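Aldehyde dehydrogenase (Bartonella henselae, PDB 3I44) probably oxidises aldehydes to carboxylic acids with nicotinamide adenine dinucleotide (NAD+ or NADP+) as cofactor. Local coordinates at residues 93-98 with 131-136; 277-282 with 434-439. The protein carries 1 engineered substitution. All coordinates share one frame; numbering follows the deposited sequence. Where two conformers were deposited one is given.

Contact 1 of 2, residues 93-98 with 131-136; sequences KILEIY and HIRNFI
L95 and I132 meet where helices 84-100 and 117-141 pack side by side in an antiparallel pair, plain helix packing beside the Rossmann-like, probably cofactor-binding domain of the family. The two short segments run at 161° to each other, and their axes come within 10.5 Å. No hydrogen bond joins them across the interface, so the contact is a purely apolar one between side chains.

L95 carries most of it from the first helix. With its CG anti to the backbone N (chi1 -180°), the side chain lies along that of I132, the two pointing past each other in opposite directions. L95 CB touches I132 CG2 at 3.9 Å, and L95 CD1 reaches the same methyl at 4.1 Å. The other branch turns to the next helical turn, where L95 CD2 is 4.3 Å from I136 CD1. It also lies 3.8 Å from R133 CG, but R133 was modelled in two conformers, so this touch is the less certain one.

I132 answers with its longer branch. CG1 beside the backbone N (chi1 -67°) and an extended chi2 bring CD1 up against both I94 and Y98, one turn apart on the facing helix. I132 CD1 is 4.4 Å from I94 CG2 and also 4.4 Å from Y98 CG, in the latter case over a face of the phenol ring. The ring is held at its far end as well, because Y98 OH is hydrogen-bonded to T125 O, a second tie from helix 84-100 to helix 117-141.

The pair rests on the helices that follow it in the chain: I94 touches L211 and Y98 touches I210, both of helix 202-213, while Y98 also reaches M175 of helix 174-188. I136 continues the seam between the pair by packing on L88 and V91 of helix 84-100.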
# COMPACT_ATOMS: atom_id res chain seq x y z
N LYS A 93 -1.05 -24.35 -19.07
CA LYS A 93 -2.26 -25.07 -19.46
C LYS A 93 -3.45 -24.12 -19.64
O LYS A 93 -4.20 -24.21 -20.61
CB LYS A 93 -2.57 -26.15 -18.42
CG LYS A 93 -3.71 -27.13 -18.82
CD LYS A 93 -3.50 -27.60 -20.28
CE LYS A 93 -3.77 -29.06 -20.51
NZ LYS A 93 -2.92 -29.53 -21.66
N ILE A 94 -3.58 -23.15 -18.74
CA ILE A 94 -4.61 -22.15 -18.84
C ILE A 94 -4.46 -21.38 -20.16
O ILE A 94 -5.43 -21.17 -20.85
CB ILE A 94 -4.56 -21.19 -17.63
CG1 ILE A 94 -5.09 -21.90 -16.36
CG2 ILE A 94 -5.34 -19.86 -17.95
CD1 ILE A 94 -4.81 -21.09 -15.03
N LEU A 95 -3.25 -20.95 -20.50
CA LEU A 95 -3.00 -20.26 -21.75
C LEU A 95 -3.41 -21.11 -22.96
O LEU A 95 -4.05 -20.61 -23.87
CB LEU A 95 -1.52 -19.90 -21.88
CG LEU A 95 -1.13 -19.16 -23.17
CD1 LEU A 95 -1.99 -17.87 -23.35
CD2 LEU A 95 0.36 -18.83 -23.19
N GLU A 96 -3.00 -22.38 -22.96
CA GLU A 96 -3.36 -23.30 -24.04
C GLU A 96 -4.88 -23.39 -24.21
O GLU A 96 -5.36 -23.29 -25.33
CB GLU A 96 -2.78 -24.69 -23.79
CG GLU A 96 -3.39 -25.72 -24.69
CD GLU A 96 -2.78 -27.08 -24.54
OE1 GLU A 96 -2.25 -27.41 -23.47
OE2 GLU A 96 -2.87 -27.84 -25.51
N ILE A 97 -5.63 -23.55 -23.13
CA ILE A 97 -7.08 -23.63 -23.25
C ILE A 97 -7.67 -22.25 -23.61
O ILE A 97 -8.61 -22.16 -24.38
CB ILE A 97 -7.74 -24.25 -21.98
CG1 ILE A 97 -7.28 -25.71 -21.80
CG2 ILE A 97 -9.24 -24.14 -22.07
CD1 ILE A 97 -7.17 -26.16 -20.34
N TYR A 98 -7.10 -21.18 -23.07
CA TYR A 98 -7.52 -19.82 -23.41
C TYR A 98 -7.44 -19.56 -24.89
O TYR A 98 -8.40 -19.05 -25.48
CB TYR A 98 -6.68 -18.79 -22.66
CG TYR A 98 -7.11 -17.33 -22.79
CD1 TYR A 98 -7.95 -16.72 -21.83
CD2 TYR A 98 -6.64 -16.55 -23.83
CE1 TYR A 98 -8.30 -15.36 -21.93
CE2 TYR A 98 -6.98 -15.22 -23.94
CZ TYR A 98 -7.82 -14.62 -22.99
OH TYR A 98 -8.14 -13.29 -23.15
N HIS A 131 -0.85 -10.78 -21.54
CA HIS A 131 -0.56 -10.69 -20.10
C HIS A 131 -0.13 -12.04 -19.53
O HIS A 131 0.85 -12.11 -18.82
CB HIS A 131 -1.77 -10.18 -19.33
CG HIS A 131 -2.11 -8.75 -19.62
ND1 HIS A 131 -1.16 -7.83 -19.99
CD2 HIS A 131 -3.27 -8.08 -19.54
CE1 HIS A 131 -1.74 -6.65 -20.17
NE2 HIS A 131 -3.02 -6.78 -19.88
N ILE A 132 -0.83 -13.11 -19.86
CA ILE A 132 -0.46 -14.42 -19.41
C ILE A 132 1.00 -14.71 -19.78
O ILE A 132 1.78 -15.10 -18.91
CB ILE A 132 -1.37 -15.53 -19.96
CG1 ILE A 132 -2.78 -15.39 -19.37
CG2 ILE A 132 -0.76 -16.86 -19.57
CD1 ILE A 132 -3.86 -16.21 -20.02
N ARG A 133 1.37 -14.51 -21.03
CA ARG A 133 2.75 -14.76 -21.49
C ARG A 133 3.77 -13.89 -20.76
O ARG A 133 4.89 -14.35 -20.49
CB ARG A 133 2.89 -14.54 -23.01
CG ARG A 133 2.05 -15.50 -23.86
CD ARG A 133 2.38 -15.42 -25.37
NE ARG A 133 2.55 -14.05 -25.79
CZ ARG A 133 1.59 -13.31 -26.31
NH1 ARG A 133 0.38 -13.83 -26.49
NH2 ARG A 133 1.84 -12.04 -26.61
N ASN A 134 3.41 -12.64 -20.49
CA ASN A 134 4.33 -11.76 -19.81
C ASN A 134 4.54 -12.14 -18.32
O ASN A 134 5.64 -11.97 -17.78
CB ASN A 134 3.92 -10.31 -19.99
CG ASN A 134 4.25 -9.78 -21.40
OD1 ASN A 134 5.30 -10.07 -21.96
ND2 ASN A 134 3.37 -8.98 -21.94
N PHE A 135 3.50 -12.70 -17.69
CA PHE A 135 3.64 -13.27 -16.34
C PHE A 135 4.56 -14.52 -16.37
O PHE A 135 5.41 -14.68 -15.53
CB PHE A 135 2.28 -13.66 -15.75
CG PHE A 135 1.47 -12.45 -15.28
CD1 PHE A 135 1.99 -11.58 -14.35
CD2 PHE A 135 0.24 -12.19 -15.81
CE1 PHE A 135 1.25 -10.50 -13.92
CE2 PHE A 135 -0.48 -11.10 -15.39
CZ PHE A 135 0.02 -10.25 -14.46
N ILE A 136 4.35 -15.38 -17.36
CA ILE A 136 5.22 -16.54 -17.55
C ILE A 136 6.69 -16.15 -17.66
O ILE A 136 7.51 -16.69 -16.92
CB ILE A 136 4.78 -17.36 -18.77
CG1 ILE A 136 3.52 -18.15 -18.42
CG2 ILE A 136 5.91 -18.31 -19.24
CD1 ILE A 136 2.79 -18.68 -19.64

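Contact 2 of 2, residues 277-282 with 434-439; sequences NIIFAD and YIQSQD
The F280 ring meets the neighbouring strand with its edge: Q436 O lies in the ring plane, 3.6 Å from F280 CD2, and I435 CG2 sits at the same rim, 4.4 Å from F280 CE2. S437 CB approaches obliquely, and the rings of F280 and F414 meet edge-to-face; those of Y434 and H294 meet at about a right angle. On the opposite face of the sheet from F280, the N277 and Q436 amides are nearly perpendicular. A chi1 of -171° swings the N277 amide out beside its carbonyl carbon, bringing OD1 to Q436 NE2 for a 2.9 Å hydrogen bond; Q436 OE1 is taken by R290.

Between ring and amides the short strand segments run parallel, 10° apart. I278 N bonds to Y434 O at 2.8 Å, Q436 N to I278 O at 2.7 Å and F280 N to Q436 O at 3.0 Å, the ladder of a parallel sheet.

Past the strand ends, S437 OG donates to D282 OD1 at 2.6 Å on the syn side, tilted 28° out of the carboxylate plane, and accepts from D439 N in an ST turn. Q438 NE2 bonds to D282 O at 2.9 Å, and Q438 N reaches that oxygen from the opposite face of its carbonyl plane. K442 NZ forms a salt bridge with D282 OD2, probably easing its nearness to the D439 carboxylate.

Strand 276-279 is flanked by 308-312, strand 432-436 by 454-457. I278 and I435 both pack on I446 of helix 440-449, while on the other face Y434 OH bonds to N304 O, in the loop that bears the catalytic cysteine in this family.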
# COMPACT_ATOMS: atom_id res chain seq x y z
N ASN A 277 -2.84 14.60 -23.41
CA ASN A 277 -2.01 14.33 -24.61
C ASN A 277 -1.46 15.67 -25.10
O ASN A 277 -2.20 16.46 -25.74
CB ASN A 277 -2.84 13.67 -25.71
CG ASN A 277 -1.98 13.16 -26.89
OD1 ASN A 277 -0.76 13.32 -26.89
ND2 ASN A 277 -2.64 12.54 -27.87
N ILE A 278 -0.19 15.92 -24.77
CA ILE A 278 0.48 17.15 -25.11
C ILE A 278 1.13 17.02 -26.48
O ILE A 278 2.09 16.25 -26.67
CB ILE A 278 1.55 17.53 -24.08
CG1 ILE A 278 0.92 17.72 -22.70
CG2 ILE A 278 2.28 18.79 -24.54
CD1 ILE A 278 1.98 17.82 -21.52
N ILE A 279 0.59 17.78 -27.43
CA ILE A 279 1.03 17.70 -28.84
C ILE A 279 1.66 19.03 -29.24
O ILE A 279 1.00 20.07 -29.28
CB ILE A 279 -0.11 17.34 -29.78
CG1 ILE A 279 -0.80 16.07 -29.28
CG2 ILE A 279 0.40 17.17 -31.24
CD1 ILE A 279 -1.87 15.51 -30.20
N PHE A 280 2.96 18.98 -29.47
CA PHE A 280 3.71 20.13 -29.91
C PHE A 280 3.64 20.28 -31.42
O PHE A 280 3.35 19.32 -32.12
CB PHE A 280 5.17 20.02 -29.46
CG PHE A 280 5.37 20.27 -28.00
CD1 PHE A 280 5.54 21.57 -27.53
CD2 PHE A 280 5.36 19.21 -27.09
CE1 PHE A 280 5.73 21.81 -26.20
CE2 PHE A 280 5.53 19.45 -25.74
CZ PHE A 280 5.73 20.75 -25.28
N ALA A 281 3.90 21.50 -31.89
CA ALA A 281 3.94 21.81 -33.34
C ALA A 281 4.94 20.92 -34.11
O ALA A 281 4.79 20.68 -35.31
CB ALA A 281 4.25 23.32 -33.57
N ASP A 282 5.97 20.44 -33.42
CA ASP A 282 6.99 19.63 -34.06
C ASP A 282 6.75 18.14 -33.90
O ASP A 282 7.66 17.34 -34.13
CB ASP A 282 8.40 20.04 -33.59
CG ASP A 282 8.66 19.78 -32.06
OD1 ASP A 282 7.84 19.13 -31.37
OD2 ASP A 282 9.72 20.24 -31.57
N TYR A 434 0.44 11.58 -22.14
CA TYR A 434 0.97 11.35 -23.48
C TYR A 434 1.65 12.63 -23.98
O TYR A 434 1.19 13.77 -23.71
CB TYR A 434 -0.16 10.95 -24.45
CG TYR A 434 -0.93 9.71 -24.03
CD1 TYR A 434 -0.72 8.50 -24.66
CD2 TYR A 434 -1.90 9.76 -23.01
CE1 TYR A 434 -1.42 7.33 -24.28
CE2 TYR A 434 -2.60 8.62 -22.64
CZ TYR A 434 -2.35 7.40 -23.27
OH TYR A 434 -3.03 6.25 -22.93
N ILE A 435 2.76 12.47 -24.69
CA ILE A 435 3.54 13.64 -25.20
C ILE A 435 3.95 13.34 -26.61
O ILE A 435 4.48 12.25 -26.88
CB ILE A 435 4.81 13.89 -24.39
CG1 ILE A 435 4.50 14.08 -22.89
CG2 ILE A 435 5.62 15.12 -24.92
CD1 ILE A 435 5.75 13.95 -21.98
N GLN A 436 3.66 14.28 -27.53
CA GLN A 436 4.09 14.17 -28.91
C GLN A 436 5.00 15.32 -29.30
O GLN A 436 4.56 16.49 -29.34
CB GLN A 436 2.89 14.10 -29.85
CG GLN A 436 1.69 13.38 -29.29
CD GLN A 436 1.93 11.92 -28.89
OE1 GLN A 436 2.62 11.15 -29.57
NE2 GLN A 436 1.28 11.52 -27.79
N SER A 437 6.27 15.00 -29.54
CA SER A 437 7.23 15.97 -30.08
C SER A 437 8.45 15.25 -30.65
O SER A 437 8.92 14.25 -30.10
CB SER A 437 7.71 16.94 -29.00
OG SER A 437 8.84 17.71 -29.41
N GLN A 438 8.96 15.76 -31.77
CA GLN A 438 10.17 15.18 -32.36
C GLN A 438 11.43 15.68 -31.69
O GLN A 438 12.50 15.18 -32.01
CB GLN A 438 10.18 15.37 -33.89
CG GLN A 438 9.22 14.42 -34.53
CD GLN A 438 9.08 14.60 -36.01
OE1 GLN A 438 9.53 13.76 -36.77
NE2 GLN A 438 8.42 15.67 -36.42
N ASP A 439 11.30 16.65 -30.74
CA ASP A 439 12.43 17.15 -29.94
C ASP A 439 12.62 16.28 -28.66
O ASP A 439 11.88 16.45 -27.68
CB ASP A 439 12.18 18.59 -29.56
CG ASP A 439 13.32 19.23 -28.81
OD1 ASP A 439 14.23 18.53 -28.33
OD2 ASP A 439 13.27 20.46 -28.66

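Both contacts are mostly buried, yet each has a more open margin, at R133 in contact 1 and at Q438 in contact 2. They share no helix or strand: their centres lie 36 Å apart, with about 13 Å between nearest atoms. Contact 1 joins two helices by aliphatic and aromatic side chains and buries 214 Å². Contact 2 buries 493 Å² and has seven hydrogen bonds, three from strand pairing and the rest from side chains and the turns after the strands. Packed helices satisfy their own backbones, whereas sheet strands must pair theirs. In sequence, the nearest ends of the segments are 33 residues apart in contact 1 and 152 in contact 2.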